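Local coordinates for tail fiber protein (Acinetobacter phage AM24, PDB 5W5P) that probably recognises, and may cleave, the capsular polysaccharide of Acinetobacter baumannii as the trimeric tailspike of the phage, at residues S291-V296 against N341-L346; R225-N230 against Q247-E252; I89-G92 against T96-K99. All coordinates share one frame; numbering follows the deposited sequence.

Interaction 1. Residues S291-V296 against N341-L346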
# COMPACT_ATOMS: atom_id res chain seq x y z
N SER A 291 -4.54 12.93 -19.24
CA SER A 291 -3.99 13.26 -20.56
C SER A 291 -2.51 13.61 -20.48
O SER A 291 -2.04 14.54 -21.14
CB SER A 291 -4.78 14.39 -21.22
OG SER A 291 -6.15 14.06 -21.32
N CYS A 292 -1.76 12.88 -19.65
CA CYS A 292 -0.31 13.03 -19.58
C CYS A 292 0.36 12.15 -20.62
O CYS A 292 -0.02 10.99 -20.80
CB CYS A 292 0.20 12.68 -18.19
SG CYS A 292 -0.22 13.89 -16.93
N TYR A 293 1.36 12.69 -21.30
CA TYR A 293 2.00 11.98 -22.41
C TYR A 293 3.09 11.02 -21.95
O TYR A 293 3.63 10.28 -22.78
CB TYR A 293 2.55 13.00 -23.41
CG TYR A 293 1.47 13.94 -23.89
CD1 TYR A 293 0.47 13.49 -24.74
CD2 TYR A 293 1.44 15.27 -23.48
CE1 TYR A 293 -0.53 14.33 -25.18
CE2 TYR A 293 0.44 16.13 -23.91
CZ TYR A 293 -0.55 15.66 -24.76
OH TYR A 293 -1.55 16.50 -25.20
N GLY A 294 3.42 11.00 -20.66
CA GLY A 294 4.43 10.11 -20.14
C GLY A 294 4.54 10.18 -18.64
O GLY A 294 4.32 11.25 -18.05
N GLY A 295 4.87 9.06 -18.00
CA GLY A 295 5.00 9.03 -16.55
C GLY A 295 6.42 8.94 -16.06
O GLY A 295 7.23 9.85 -16.30
N VAL A 296 6.75 7.86 -15.37
CA VAL A 296 8.06 7.68 -14.75
C VAL A 296 8.99 7.04 -15.77
O VAL A 296 8.88 5.85 -16.06
CB VAL A 296 7.98 6.83 -13.48
CG1 VAL A 296 9.32 6.82 -12.77
CG2 VAL A 296 6.89 7.36 -12.57
N ASN A 341 -5.77 4.62 -22.59
CA ASN A 341 -4.53 5.33 -22.83
C ASN A 341 -4.01 5.01 -24.22
O ASN A 341 -3.74 3.85 -24.53
CB ASN A 341 -3.50 4.96 -21.76
CG ASN A 341 -3.96 5.31 -20.36
OD1 ASN A 341 -4.02 6.49 -19.99
ND2 ASN A 341 -4.30 4.30 -19.56
N ASN A 342 -3.87 6.04 -25.06
CA ASN A 342 -3.42 5.86 -26.44
C ASN A 342 -2.74 7.10 -27.00
O ASN A 342 -3.16 7.63 -28.04
CB ASN A 342 -4.60 5.47 -27.34
CG ASN A 342 -4.17 5.06 -28.74
OD1 ASN A 342 -3.06 4.57 -28.94
ND2 ASN A 342 -5.05 5.27 -29.72
N THR A 343 -1.69 7.58 -26.34
CA THR A 343 -0.94 8.73 -26.83
C THR A 343 0.48 8.63 -26.29
O THR A 343 0.86 7.61 -25.69
CB THR A 343 -1.62 10.05 -26.44
OG1 THR A 343 -0.82 11.16 -26.87
CG2 THR A 343 -1.82 10.13 -24.93
N GLY A 344 1.28 9.68 -26.51
CA GLY A 344 2.68 9.63 -26.11
C GLY A 344 3.44 8.56 -26.86
O GLY A 344 3.28 8.39 -28.08
N ASP A 345 4.27 7.81 -26.14
CA ASP A 345 5.02 6.70 -26.71
C ASP A 345 4.25 5.39 -26.71
O ASP A 345 4.75 4.39 -27.25
CB ASP A 345 6.35 6.52 -25.97
CG ASP A 345 7.26 7.74 -26.07
OD1 ASP A 345 7.13 8.51 -27.05
OD2 ASP A 345 8.11 7.92 -25.17
N LEU A 346 3.06 5.35 -26.10
CA LEU A 346 2.29 4.11 -26.06
C LEU A 346 2.01 3.51 -27.44
O LEU A 346 2.12 2.28 -27.56
CB LEU A 346 0.98 4.34 -25.30
CG LEU A 346 0.38 3.11 -24.62
CD1 LEU A 346 -0.38 3.52 -23.38
CD2 LEU A 346 -0.52 2.33 -25.57
O HOH W 1 4.62 7.89 -23.61
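Just ahead of strand 294-298 of the parallel beta-helix, loop residues are met by a surface loop, and the nearest CA pair is Y293 and G344, 4.4 Å apart. No direct hydrogen bond joins residues 291-296 to 341-346; a water bridges them instead. It donates to Y293 O at 2.7 Å and accepts from D345 N at 2.6 Å, so that a carbonyl and an amide from two segments 45 residues apart share one bridging molecule. The same carbonyl oxygen of Y293 receives a CA-H...O contact from CA of G344, a residue with positive phi (3.5 Å, 148° at the hydrogen).

Beside the backbone contact, T343 turns its hydroxyl to the rim of the Y293 ring: OG1 lies 3.4 Å from CD1, in the ring plane. With OG1 anti to the backbone N (chi1 177°), the hydroxyl is the branch that reaches the tyrosine, while the methyl CG2 stays farther off. One ring face is met by S291 O of its own segment. The loop is itself braced by a type II' turn, with L346 N bonded to T343 O, and D345 OD2 is hydrogen-bonded to Y297 OH. The loop after strand 331-339 thus lies against the entry to strand 294-298 on the surface of a parallel beta-helix, the fold of many phage tailspikes.

Interaction 2. Residues R225-N230 against Q247-E252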
# COMPACT_ATOMS: atom_id res chain seq x y z
N ARG A 225 20.02 17.72 -8.01
CA ARG A 225 20.49 18.50 -6.88
C ARG A 225 19.52 18.55 -5.70
O ARG A 225 19.91 19.04 -4.64
CB ARG A 225 20.80 19.94 -7.30
CG ARG A 225 21.64 20.06 -8.55
CD ARG A 225 22.92 19.24 -8.47
NE ARG A 225 23.78 19.43 -9.63
CZ ARG A 225 24.96 18.84 -9.79
NH1 ARG A 225 25.42 18.02 -8.85
NH2 ARG A 225 25.67 19.06 -10.89
N LEU A 226 18.30 18.05 -5.86
CA LEU A 226 17.28 18.09 -4.82
C LEU A 226 16.93 16.66 -4.43
O LEU A 226 16.31 15.93 -5.22
CB LEU A 226 16.05 18.86 -5.29
CG LEU A 226 16.30 20.35 -5.55
CD1 LEU A 226 15.01 21.10 -5.86
CD2 LEU A 226 17.02 20.97 -4.37
N TYR A 227 17.33 16.25 -3.23
CA TYR A 227 17.02 14.94 -2.68
C TYR A 227 16.04 15.08 -1.53
O TYR A 227 15.84 16.17 -0.98
CB TYR A 227 18.29 14.23 -2.17
CG TYR A 227 19.38 14.04 -3.20
CD1 TYR A 227 19.11 14.09 -4.56
CD2 TYR A 227 20.70 13.80 -2.81
CE1 TYR A 227 20.11 13.92 -5.50
CE2 TYR A 227 21.71 13.62 -3.74
CZ TYR A 227 21.41 13.68 -5.08
OH TYR A 227 22.40 13.50 -6.02
N ASN A 228 15.43 13.95 -1.15
CA ASN A 228 14.46 13.89 -0.06
C ASN A 228 13.36 14.93 -0.27
O ASN A 228 13.18 15.86 0.53
CB ASN A 228 15.14 14.06 1.30
CG ASN A 228 16.10 12.92 1.63
OD1 ASN A 228 16.59 12.22 0.74
ND2 ASN A 228 16.38 12.74 2.91
N VAL A 229 12.62 14.76 -1.36
CA VAL A 229 11.63 15.73 -1.82
C VAL A 229 10.25 15.12 -1.69
O VAL A 229 9.99 14.03 -2.21
CB VAL A 229 11.90 16.17 -3.27
CG1 VAL A 229 10.92 17.27 -3.69
CG2 VAL A 229 13.34 16.64 -3.42
N ASN A 230 9.35 15.84 -1.02
CA ASN A 230 7.93 15.50 -0.97
C ASN A 230 7.19 16.48 -1.88
O ASN A 230 7.02 17.66 -1.53
CB ASN A 230 7.40 15.56 0.46
CG ASN A 230 7.70 14.30 1.24
OD1 ASN A 230 7.71 13.19 0.70
ND2 ASN A 230 7.94 14.46 2.54
N GLN A 247 22.64 14.80 -14.97
CA GLN A 247 24.05 15.08 -14.72
C GLN A 247 24.72 13.88 -14.07
O GLN A 247 24.39 13.54 -12.92
CB GLN A 247 24.21 16.32 -13.83
CG GLN A 247 23.94 17.63 -14.55
CD GLN A 247 24.85 17.85 -15.74
OE1 GLN A 247 26.02 17.48 -15.72
NE2 GLN A 247 24.31 18.48 -16.79
N PRO A 248 25.66 13.21 -14.74
CA PRO A 248 26.38 12.11 -14.10
C PRO A 248 27.19 12.60 -12.91
O PRO A 248 27.83 13.66 -12.96
CB PRO A 248 27.29 11.58 -15.21
CG PRO A 248 26.73 12.13 -16.49
CD PRO A 248 26.12 13.44 -16.12
N ARG A 249 27.16 11.83 -11.83
CA ARG A 249 27.89 12.18 -10.62
C ARG A 249 28.02 10.95 -9.74
O ARG A 249 27.26 9.98 -9.89
CB ARG A 249 27.20 13.31 -9.86
CG ARG A 249 25.87 12.92 -9.27
CD ARG A 249 24.98 14.13 -9.09
NE ARG A 249 23.69 13.76 -8.53
CZ ARG A 249 22.63 13.43 -9.26
NH1 ARG A 249 22.70 13.44 -10.59
NH2 ARG A 249 21.49 13.11 -8.66
N ARG A 250 28.99 10.99 -8.83
CA ARG A 250 29.27 9.91 -7.87
C ARG A 250 29.55 8.64 -8.66
O ARG A 250 30.40 8.67 -9.57
CB ARG A 250 28.12 9.83 -6.88
CG ARG A 250 28.12 10.95 -5.87
CD ARG A 250 28.39 10.42 -4.47
NE ARG A 250 27.16 9.99 -3.82
CZ ARG A 250 26.96 8.77 -3.33
NH1 ARG A 250 27.92 7.86 -3.42
NH2 ARG A 250 25.81 8.47 -2.75
N ASN A 251 28.90 7.52 -8.36
CA ASN A 251 29.15 6.24 -9.02
C ASN A 251 28.30 6.03 -10.26
O ASN A 251 28.26 4.91 -10.78
CB ASN A 251 28.89 5.09 -8.04
CG ASN A 251 29.44 5.34 -6.66
OD1 ASN A 251 30.65 5.44 -6.47
ND2 ASN A 251 28.55 5.45 -5.68
N GLU A 252 27.61 7.06 -10.75
CA GLU A 252 26.67 6.91 -11.84
C GLU A 252 27.18 7.58 -13.10
O GLU A 252 27.76 8.67 -13.05
CB GLU A 252 25.30 7.49 -11.47
CG GLU A 252 24.72 6.91 -10.19
CD GLU A 252 24.64 5.40 -10.21
OE1 GLU A 252 24.33 4.82 -11.28
OE2 GLU A 252 24.87 4.78 -9.15
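Hydrogen bonding dominates where the side chain of R249 meets Y227. The arginine comes side-on and gives two N-H groups to one phenolic oxygen: NE and NH2 of R249 each lie 2.8 Å from Y227 OH, with angles at hydrogen of 147° and 144°. The oxygen sits almost exactly in the guanidinium plane, and the tyrosine ring is only 27° from it, so the two flat groups meet edge to edge. From CG to NE the R249 chain is extended, which carries the guanidinium across to the tyrosine. Its remaining nitrogen, NH1, turns back to Q247 O at 2.9 Å, in the carbonyl plane, and also forms a salt bridge with D224. Y256, whose carbonyl also accepts from NH2, makes a cation-pi contact with R249, while Y227 OH is also hydrogen-bonded to D196.

Van der Waals contact adds R225, which slides past R249 in the opposite direction and brings NH1 to 3.9 Å from R249 CD. R225 NH2 lies near Q247 CB and is held by the carbonyls of E191 and S193. A buried arginine thus fastens the 247-252 loop to Y227, just before the chain turns its corner at 228, on a coil of the parallel beta-helix.

Interaction 3. Residues I89-G92 against T96-K99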
# COMPACT_ATOMS: atom_id res chain seq x y z
N ILE A 89 14.40 44.76 4.44
CA ILE A 89 15.19 45.82 5.06
C ILE A 89 15.22 46.97 4.08
O ILE A 89 15.86 46.88 3.02
CB ILE A 89 16.61 45.35 5.42
CG1 ILE A 89 16.58 43.99 6.11
CG2 ILE A 89 17.29 46.37 6.32
CD1 ILE A 89 17.93 43.53 6.60
N LEU A 90 14.52 48.06 4.41
CA LEU A 90 14.49 49.27 3.60
C LEU A 90 15.17 50.38 4.38
O LEU A 90 14.78 50.68 5.52
CB LEU A 90 13.06 49.66 3.23
CG LEU A 90 12.17 48.56 2.62
CD1 LEU A 90 10.75 49.05 2.38
CD2 LEU A 90 12.77 48.04 1.32
N VAL A 91 16.19 50.99 3.79
CA VAL A 91 16.98 52.03 4.43
C VAL A 91 16.50 53.39 3.93
O VAL A 91 16.45 53.63 2.72
CB VAL A 91 18.48 51.84 4.16
CG1 VAL A 91 19.27 52.98 4.77
CG2 VAL A 91 18.95 50.50 4.71
N GLY A 92 16.12 54.27 4.87
CA GLY A 92 15.66 55.59 4.51
C GLY A 92 16.80 56.57 4.24
O GLY A 92 17.97 56.31 4.55
N THR A 96 17.62 55.51 8.57
CA THR A 96 16.81 54.61 9.38
C THR A 96 16.66 53.27 8.68
O THR A 96 16.27 53.21 7.51
CB THR A 96 15.44 55.21 9.64
OG1 THR A 96 15.57 56.38 10.47
CG2 THR A 96 14.54 54.20 10.33
N ARG A 97 16.98 52.19 9.39
CA ARG A 97 16.77 50.83 8.89
C ARG A 97 15.36 50.40 9.25
O ARG A 97 15.07 50.08 10.41
CB ARG A 97 17.81 49.88 9.45
CG ARG A 97 18.99 49.67 8.52
CD ARG A 97 20.02 50.78 8.70
NE ARG A 97 21.09 50.70 7.72
CZ ARG A 97 21.85 51.73 7.36
NH1 ARG A 97 21.65 52.92 7.90
NH2 ARG A 97 22.80 51.57 6.46
N TRP A 98 14.48 50.39 8.25
CA TRP A 98 13.13 49.87 8.40
C TRP A 98 13.14 48.37 8.10
O TRP A 98 13.65 47.94 7.06
CB TRP A 98 12.16 50.59 7.46
CG TRP A 98 11.98 52.06 7.77
CD1 TRP A 98 12.63 53.11 7.19
CD2 TRP A 98 11.07 52.63 8.73
NE1 TRP A 98 12.19 54.29 7.74
CE2 TRP A 98 11.23 54.02 8.68
CE3 TRP A 98 10.14 52.09 9.62
CZ2 TRP A 98 10.50 54.89 9.49
CZ3 TRP A 98 9.41 52.95 10.42
CH2 TRP A 98 9.60 54.33 10.35
N LYS A 99 12.57 47.58 9.01
CA LYS A 99 12.53 46.13 8.86
C LYS A 99 11.08 45.66 8.89
O LYS A 99 10.30 46.05 9.76
CB LYS A 99 13.34 45.43 9.95
CG LYS A 99 14.73 46.01 10.09
CD LYS A 99 15.61 45.29 11.09
CE LYS A 99 17.07 45.49 10.71
NZ LYS A 99 17.95 45.26 11.88
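T96 O accepts the straightest of the three backbone bonds across the hairpin, from G92 N at 2.8 Å with 170° at the hydrogen, and V91 CA adds a CA-H...O contact to the same oxygen. Farther from the turn, L90 and W98 form a hydrogen-bonded antiparallel pair, L90 N to W98 O and W98 N to L90 O, both 2.8 Å.

On the face carrying V91 and R97, the two side chains run side by side. The arginine bends at chi2 (84°), which lays its guanidinium along the valine: V91 CG1 stands 3.8 Å above the plane, over its centre, and CG2 approaches R97 NE at 3.7 Å. NE and NH1 of R97 donate to S82 O and G95 O. K99 on this face forms salt bridges with D76 and D79.

On the other face the L90 and W98 side chains meet at their CB atoms and both pack on L45 of helix 42-46. L90 O also lies at the indole edge, and T96 CG2 covers part of one ring face. The hairpin thus divides its chemistry: one face buries aliphatic and indole carbon against the helix, while on the other a guanidinium covers a valine and keeps its hydrogen bonds.

In the fold
From the N terminus the three contacts follow in series, with no nesting or crossing. Interaction 3 comes first and closes the short hairpin loop between strands 89-91 and 97-100, within the small antiparallel sheet that precedes the beta-helix. Interaction 2 then closes a loop inside the helix, tying strand 226-227 and the residue before it to the connection between strands 241-244 and 257-258. Interaction 1, the widest in sequence, joins the residues just ahead of strand 294-298 to the loop after strand 331-339. Centres of interactions 1 and 2 lie 25 Å apart, without touching, and interaction 3 stands 40 Å from interaction 2, centre to centre, and 53 Å from interaction 1.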